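Local coordinates for phosphohistidine phosphatase sixA (Escherichia coli, PDB 1UJC), which removes the phosphoryl group from phosphohistidine in the HPt domain of the ArcB sensor, within a multistep His-Asp phosphorelay, at residues 2-8 with 103-109; 129-135 with 146-152. All coordinates share one frame; numbering follows the deposited sequence.

Interaction 1. Residues 2-8 with 103-109; sequences QVFIMRH and VLVISHL. With WO4 (tungstate(VI)ion), chain C.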
loop_
_atom_site.group_PDB
_atom_site.type_symbol
_atom_site.label_atom_id
_atom_site.label_comp_id
_atom_site.label_asym_id
_atom_site.label_seq_id
_atom_site.Cartn_x
_atom_site.Cartn_y
_atom_site.Cartn_z
ATOM N N GLN A 2 -5.933 1.099 11.396
ATOM C CA GLN A 2 -6.259 0.561 10.083
ATOM C C GLN A 2 -5.072 0.713 9.145
ATOM O O GLN A 2 -4.552 1.807 8.961
ATOM C CB GLN A 2 -7.463 1.289 9.484
ATOM C CG GLN A 2 -8.796 1.002 10.159
ATOM C CD GLN A 2 -9.104 -0.482 10.243
ATOM O OE1 GLN A 2 -8.718 -1.152 11.198
ATOM N NE2 GLN A 2 -9.791 -1.005 9.231
ATOM N N VAL A 3 -4.636 -0.393 8.561
ATOM C CA VAL A 3 -3.520 -0.348 7.634
ATOM C C VAL A 3 -4.010 -0.791 6.270
ATOM O O VAL A 3 -4.613 -1.852 6.140
ATOM C CB VAL A 3 -2.373 -1.276 8.084
ATOM C CG1 VAL A 3 -1.216 -1.179 7.105
ATOM C CG2 VAL A 3 -1.919 -0.892 9.485
ATOM N N PHE A 4 -3.776 0.035 5.260
ATOM C CA PHE A 4 -4.184 -0.302 3.906
ATOM C C PHE A 4 -2.941 -0.526 3.064
ATOM O O PHE A 4 -2.220 0.415 2.741
ATOM C CB PHE A 4 -5.034 0.813 3.299
ATOM C CG PHE A 4 -6.297 1.091 4.064
ATOM C CD1 PHE A 4 -6.328 2.067 5.049
ATOM C CD2 PHE A 4 -7.451 0.358 3.806
ATOM C CE1 PHE A 4 -7.492 2.314 5.770
ATOM C CE2 PHE A 4 -8.624 0.598 4.524
ATOM C CZ PHE A 4 -8.643 1.577 5.506
ATOM N N ILE A 5 -2.702 -1.784 2.716
ATOM C CA ILE A 5 -1.538 -2.164 1.931
ATOM C C ILE A 5 -1.895 -2.220 0.456
ATOM O O ILE A 5 -2.796 -2.959 0.049
ATOM C CB ILE A 5 -1.013 -3.532 2.395
ATOM C CG1 ILE A 5 -0.727 -3.476 3.902
ATOM C CG2 ILE A 5 0.236 -3.909 1.611
ATOM C CD1 ILE A 5 -0.344 -4.790 4.523
ATOM N N MET A 6 -1.181 -1.443 -0.349
ATOM C CA MET A 6 -1.458 -1.390 -1.774
ATOM C C MET A 6 -0.264 -1.691 -2.671
ATOM O O MET A 6 0.857 -1.261 -2.408
ATOM C CB MET A 6 -2.034 -0.012 -2.117
ATOM C CG MET A 6 -2.331 0.229 -3.586
ATOM S SD MET A 6 -3.109 1.846 -3.814
ATOM C CE MET A 6 -4.028 1.582 -5.365
ATOM N N ARG A 7 -0.517 -2.450 -3.729
ATOM C CA ARG A 7 0.525 -2.773 -4.696
ATOM C C ARG A 7 0.465 -1.675 -5.752
ATOM O O ARG A 7 -0.616 -1.285 -6.189
ATOM C CB ARG A 7 0.256 -4.129 -5.357
ATOM C CG ARG A 7 1.274 -4.492 -6.421
ATOM C CD ARG A 7 0.930 -5.813 -7.080
ATOM N NE ARG A 7 1.919 -6.184 -8.083
ATOM C CZ ARG A 7 1.745 -7.142 -8.988
ATOM N NH1 ARG A 7 0.612 -7.831 -9.020
ATOM N NH2 ARG A 7 2.703 -7.405 -9.867
ATOM N N HIS A 8 1.625 -1.167 -6.145
ATOM C CA HIS A 8 1.691 -0.117 -7.147
ATOM C C HIS A 8 0.890 -0.548 -8.378
ATOM O O HIS A 8 0.649 -1.738 -8.584
ATOM C CB HIS A 8 3.147 0.130 -7.532
ATOM C CG HIS A 8 3.757 -1.000 -8.296
ATOM N ND1 HIS A 8 3.436 -1.261 -9.609
ATOM C CD2 HIS A 8 4.627 -1.968 -7.921
ATOM C CE1 HIS A 8 4.079 -2.342 -10.011
ATOM N NE2 HIS A 8 4.809 -2.789 -9.004
ATOM N N VAL A 103 -3.174 4.195 8.079
ATOM C CA VAL A 103 -2.009 4.361 7.222
ATOM C C VAL A 103 -2.201 3.644 5.895
ATOM O O VAL A 103 -2.725 2.531 5.855
ATOM C CB VAL A 103 -0.732 3.780 7.886
ATOM C CG1 VAL A 103 0.475 4.011 6.989
ATOM C CG2 VAL A 103 -0.512 4.405 9.252
ATOM N N LEU A 104 -1.784 4.294 4.812
ATOM C CA LEU A 104 -1.860 3.706 3.479
ATOM C C LEU A 104 -0.423 3.391 3.076
ATOM O O LEU A 104 0.428 4.283 3.058
ATOM C CB LEU A 104 -2.478 4.682 2.474
ATOM C CG LEU A 104 -2.394 4.274 0.996
ATOM C CD1 LEU A 104 -3.005 2.896 0.785
ATOM C CD2 LEU A 104 -3.105 5.308 0.142
ATOM N N VAL A 105 -0.159 2.119 2.781
ATOM C CA VAL A 105 1.177 1.657 2.395
ATOM C C VAL A 105 1.183 1.235 0.929
ATOM O O VAL A 105 0.454 0.326 0.537
ATOM C CB VAL A 105 1.616 0.439 3.249
ATOM C CG1 VAL A 105 3.033 0.011 2.870
ATOM C CG2 VAL A 105 1.535 0.780 4.728
ATOM N N ILE A 106 2.004 1.897 0.118
ATOM C CA ILE A 106 2.091 1.578 -1.303
ATOM C C ILE A 106 3.439 0.922 -1.549
ATOM O O ILE A 106 4.484 1.526 -1.299
ATOM C CB ILE A 106 1.944 2.850 -2.164
ATOM C CG1 ILE A 106 0.554 3.455 -1.955
ATOM C CG2 ILE A 106 2.143 2.513 -3.626
ATOM C CD1 ILE A 106 0.315 4.742 -2.730
ATOM N N SER A 107 3.417 -0.314 -2.043
ATOM C CA SER A 107 4.652 -1.054 -2.258
ATOM C C SER A 107 4.662 -1.968 -3.481
ATOM O O SER A 107 4.038 -1.671 -4.499
ATOM C CB SER A 107 4.965 -1.868 -0.999
ATOM O OG SER A 107 6.266 -2.419 -1.036
ATOM N N HIS A 108 5.384 -3.082 -3.370
ATOM C CA HIS A 108 5.503 -4.023 -4.474
ATOM C C HIS A 108 5.460 -5.473 -4.023
ATOM O O HIS A 108 5.479 -5.777 -2.826
ATOM C CB HIS A 108 6.841 -3.851 -5.207
ATOM C CG HIS A 108 7.331 -2.440 -5.296
ATOM N ND1 HIS A 108 7.589 -1.822 -6.502
ATOM C CD2 HIS A 108 7.668 -1.547 -4.337
ATOM C CE1 HIS A 108 8.063 -0.610 -6.278
ATOM N NE2 HIS A 108 8.121 -0.418 -4.973
ATOM N N LEU A 109 5.394 -6.362 -5.011
ATOM C CA LEU A 109 5.449 -7.793 -4.756
ATOM C C LEU A 109 6.958 -7.951 -4.605
ATOM O O LEU A 109 7.720 -7.214 -5.225
ATOM C CB LEU A 109 5.009 -8.604 -5.976
ATOM C CG LEU A 109 3.591 -8.546 -6.541
ATOM C CD1 LEU A 109 3.557 -9.357 -7.831
ATOM C CD2 LEU A 109 2.600 -9.090 -5.537
HETATM W W WO4 C . 6.009 -4.962 -9.010
HETATM O O1 WO4 C . 4.861 -5.278 -7.752
HETATM O O2 WO4 C . 7.075 -3.681 -8.528
HETATM O O3 WO4 C . 5.222 -4.678 -10.521
HETATM O O4 WO4 C . 6.993 -6.370 -9.220
#

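Interaction 2. Residues 129-135 with 146-152; sequences TTSAIAS and FNWQMSP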
loop_
_atom_site.group_PDB
_atom_site.type_symbol
_atom_site.label_atom_id
_atom_site.label_comp_id
_atom_site.label_asym_id
_atom_site.label_seq_id
_atom_site.Cartn_x
_atom_site.Cartn_y
_atom_site.Cartn_z
ATOM N N THR A 129 -2.986 -8.188 -7.106
ATOM C CA THR A 129 -2.977 -7.759 -8.504
ATOM C C THR A 129 -2.590 -6.279 -8.409
ATOM O O THR A 129 -2.682 -5.695 -7.328
ATOM C CB THR A 129 -4.362 -7.885 -9.154
ATOM O OG1 THR A 129 -5.253 -6.923 -8.578
ATOM C CG2 THR A 129 -4.926 -9.288 -8.929
ATOM N N THR A 130 -2.156 -5.665 -9.506
ATOM C CA THR A 130 -1.764 -4.257 -9.433
ATOM C C THR A 130 -2.900 -3.363 -8.923
ATOM O O THR A 130 -4.060 -3.547 -9.285
ATOM C CB THR A 130 -1.258 -3.725 -10.802
ATOM O OG1 THR A 130 -2.222 -4.013 -11.822
ATOM C CG2 THR A 130 0.074 -4.367 -11.167
ATOM N N SER A 131 -2.546 -2.404 -8.069
ATOM C CA SER A 131 -3.501 -1.466 -7.475
ATOM C C SER A 131 -4.421 -2.095 -6.429
ATOM O O SER A 131 -5.228 -1.398 -5.821
ATOM C CB SER A 131 -4.358 -0.800 -8.559
ATOM O OG SER A 131 -3.589 0.069 -9.374
ATOM N N ALA A 132 -4.301 -3.404 -6.220
ATOM C CA ALA A 132 -5.130 -4.100 -5.234
ATOM C C ALA A 132 -4.791 -3.615 -3.827
ATOM O O ALA A 132 -3.653 -3.248 -3.549
ATOM C CB ALA A 132 -4.914 -5.607 -5.334
ATOM N N ILE A 133 -5.776 -3.628 -2.936
ATOM C CA ILE A 133 -5.559 -3.164 -1.573
ATOM C C ILE A 133 -5.988 -4.165 -0.508
ATOM O O ILE A 133 -7.079 -4.731 -0.569
ATOM C CB ILE A 133 -6.316 -1.845 -1.310
ATOM C CG1 ILE A 133 -5.755 -0.734 -2.200
ATOM C CG2 ILE A 133 -6.194 -1.448 0.157
ATOM C CD1 ILE A 133 -6.509 0.575 -2.081
ATOM N N ALA A 134 -5.120 -4.368 0.475
ATOM C CA ALA A 134 -5.417 -5.275 1.571
ATOM C C ALA A 134 -5.662 -4.440 2.818
ATOM O O ALA A 134 -4.920 -3.496 3.099
ATOM C CB ALA A 134 -4.256 -6.226 1.796
ATOM N N SER A 135 -6.711 -4.783 3.554
ATOM C CA SER A 135 -7.060 -4.080 4.781
ATOM C C SER A 135 -6.658 -4.912 5.981
ATOM O O SER A 135 -7.037 -6.074 6.099
ATOM C CB SER A 135 -8.560 -3.818 4.849
ATOM O OG SER A 135 -8.936 -3.512 6.178
ATOM N N PHE A 146 -6.491 -9.691 9.183
ATOM C CA PHE A 146 -6.693 -9.514 7.744
ATOM C C PHE A 146 -8.198 -9.417 7.473
ATOM O O PHE A 146 -8.904 -10.427 7.435
ATOM C CB PHE A 146 -6.074 -10.700 6.993
ATOM C CG PHE A 146 -6.089 -10.563 5.496
ATOM C CD1 PHE A 146 -6.183 -9.315 4.887
ATOM C CD2 PHE A 146 -5.969 -11.694 4.692
ATOM C CE1 PHE A 146 -6.161 -9.188 3.507
ATOM C CE2 PHE A 146 -5.942 -11.582 3.302
ATOM C CZ PHE A 146 -6.039 -10.323 2.708
ATOM N N ASN A 147 -8.673 -8.188 7.291
ATOM C CA ASN A 147 -10.089 -7.916 7.061
ATOM C C ASN A 147 -10.583 -8.330 5.682
ATOM O O ASN A 147 -11.443 -9.197 5.561
ATOM C CB ASN A 147 -10.351 -6.428 7.280
ATOM C CG ASN A 147 -9.849 -5.950 8.624
ATOM O OD1 ASN A 147 -9.313 -4.846 8.747
ATOM N ND2 ASN A 147 -10.021 -6.783 9.646
ATOM N N TRP A 148 -10.046 -7.702 4.645
ATOM C CA TRP A 148 -10.448 -8.020 3.282
ATOM C C TRP A 148 -9.409 -7.578 2.264
ATOM O O TRP A 148 -8.382 -6.992 2.607
ATOM C CB TRP A 148 -11.795 -7.366 2.951
ATOM C CG TRP A 148 -11.920 -5.937 3.423
ATOM C CD1 TRP A 148 -12.544 -5.501 4.555
ATOM C CD2 TRP A 148 -11.389 -4.769 2.785
ATOM N NE1 TRP A 148 -12.438 -4.135 4.661
ATOM C CE2 TRP A 148 -11.732 -3.661 3.588
ATOM C CE3 TRP A 148 -10.656 -4.551 1.612
ATOM C CZ2 TRP A 148 -11.367 -2.354 3.257
ATOM C CZ3 TRP A 148 -10.294 -3.251 1.282
ATOM C CH2 TRP A 148 -10.651 -2.170 2.103
ATOM N N GLN A 149 -9.695 -7.866 1.002
ATOM C CA GLN A 149 -8.805 -7.506 -0.089
ATOM C C GLN A 149 -9.689 -7.110 -1.263
ATOM O O GLN A 149 -10.649 -7.806 -1.586
ATOM C CB GLN A 149 -7.951 -8.710 -0.465
ATOM C CG GLN A 149 -6.764 -8.402 -1.330
ATOM C CD GLN A 149 -6.322 -9.628 -2.093
ATOM O OE1 GLN A 149 -6.308 -10.745 -1.554
ATOM N NE2 GLN A 149 -5.967 -9.436 -3.349
ATOM N N MET A 150 -9.367 -5.994 -1.902
ATOM C CA MET A 150 -10.153 -5.514 -3.029
ATOM C C MET A 150 -9.234 -5.253 -4.210
ATOM O O MET A 150 -8.133 -4.744 -4.036
ATOM C CB MET A 150 -10.876 -4.222 -2.630
ATOM C CG MET A 150 -11.726 -3.591 -3.722
ATOM S SD MET A 150 -13.108 -4.628 -4.231
ATOM C CE MET A 150 -14.096 -4.632 -2.733
ATOM N N SER A 151 -9.677 -5.604 -5.412
ATOM C CA SER A 151 -8.850 -5.369 -6.594
ATOM C C SER A 151 -9.647 -4.675 -7.695
ATOM O O SER A 151 -10.879 -4.745 -7.719
ATOM C CB SER A 151 -8.259 -6.692 -7.102
ATOM O OG SER A 151 -9.268 -7.634 -7.406
ATOM N N PRO A 152 -8.955 -3.983 -8.617
ATOM C CA PRO A 152 -9.626 -3.278 -9.710
ATOM C C PRO A 152 -10.639 -4.136 -10.465
ATOM O O PRO A 152 -11.643 -3.624 -10.958
ATOM C CB PRO A 152 -8.466 -2.842 -10.603
ATOM C CG PRO A 152 -7.374 -2.616 -9.628
ATOM C CD PRO A 152 -7.494 -3.821 -8.720
#

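Interaction 1. Residues 2-8 with 103-109
His8 and Arg7, from one strand end, meet His108 and Leu109, from the other, around a single tungstate. His8 NE2 binds the tungsten at 2.5 Å. On the oxygens, His108 ND1 donates to O2 at 2.8 Å in the plane of its ring, while O1 is gripped twice, by Leu109 N (3.0 Å) and by Arg7 NE (3.1 Å). The two imidazoles lie obliquely, planes at 60°, with His8 CD2 3.3 Å from His108 ND1. Arg7 reaches the anion through an extended chain, CG anti to the backbone N (chi1 177°), and Leu109 CD1 lies over one face of its guanidinium, displaced toward the rim. Arg55 NE also bonds the tungstate, and Ser51 OG hydrogen-bonds His108 NE2, so both ring nitrogens are held, probably fixing the ring's rotation. Behind this shell His8 N bonds Ser107 O at 3.0 Å, the last rung of a parallel ladder whose first is Val103 N to Gln2 O. Phe4, Met6, Leu104 and Ile106 pack on one sheet face, Val3, Ile5, Val103 and Val105 on the other. Such a phosphate-like anion at the C-terminal ends of adjacent central parallel strands, beside an Arg-His pair, marks the active-site pocket of the histidine phosphatase fold.

Interaction 2. Residues 129-135 with 146-152
The six-membered ring of Trp148 lies flat against Ser135, whose CB sits almost centrally over one face, 3.5 Å from the ring centroid, in a CH-pi contact. Elsewhere the indole meets Trp37 at about a right angle. Phe146 presents its edge to Ser135 O, with CD1 3.6 Å away in the ring plane, and its CE1 comes 3.9 Å from Ala134 CB. Trp148 gains its place because CG is wedged between the backbone N and the carbonyl carbon (chi1 43°), which folds the indole back over the neighbouring strand. Replacing the indole by an alanine side chain is likely to strip the cover from Ser135 CB and remove the ring that Trp37 meets. Ser135 is also gripped through its backbone: its N gives a nearly straight bond to Trp148 O (2.9 Å), and its O accepts Asn147 N, consistent with a classic beta bulge at Asn147 and Trp148. Ile133 and Met150 form a hydrogen-bonded pair, with Ile133 N 2.8 Å from Met150 O. Beyond the ladder, Pro152 CG packs on Ser131 CB at 3.7 Å, against a type II turn from Thr129 to Ala132. Together these segments form the open end of an antiparallel beta hairpin at the edge of the sheet.

Interactions 1 and 2 are neighbours in one mixed sheet, their centres about 9 Å apart, joined where strand 2-7 runs antiparallel to strand 133-138. Ile5 O probably accepts a hydrogen bond from Ala134 N at 2.8 Å, and Arg7 O one from Ser131 N at 2.9 Å. Strand 2-7 is thus flanked by its parallel partner 102-107 and by the hairpin. Near the anion, Thr130 CB packs 3.5 Å from His8 O, and the Thr130 side chain, which also touches that of Arg7, comes within about 5 Å of the tungstate. Interaction 1 supplies four of the five residues lining the tungstate pocket, whereas the turn of interaction 2 borders it.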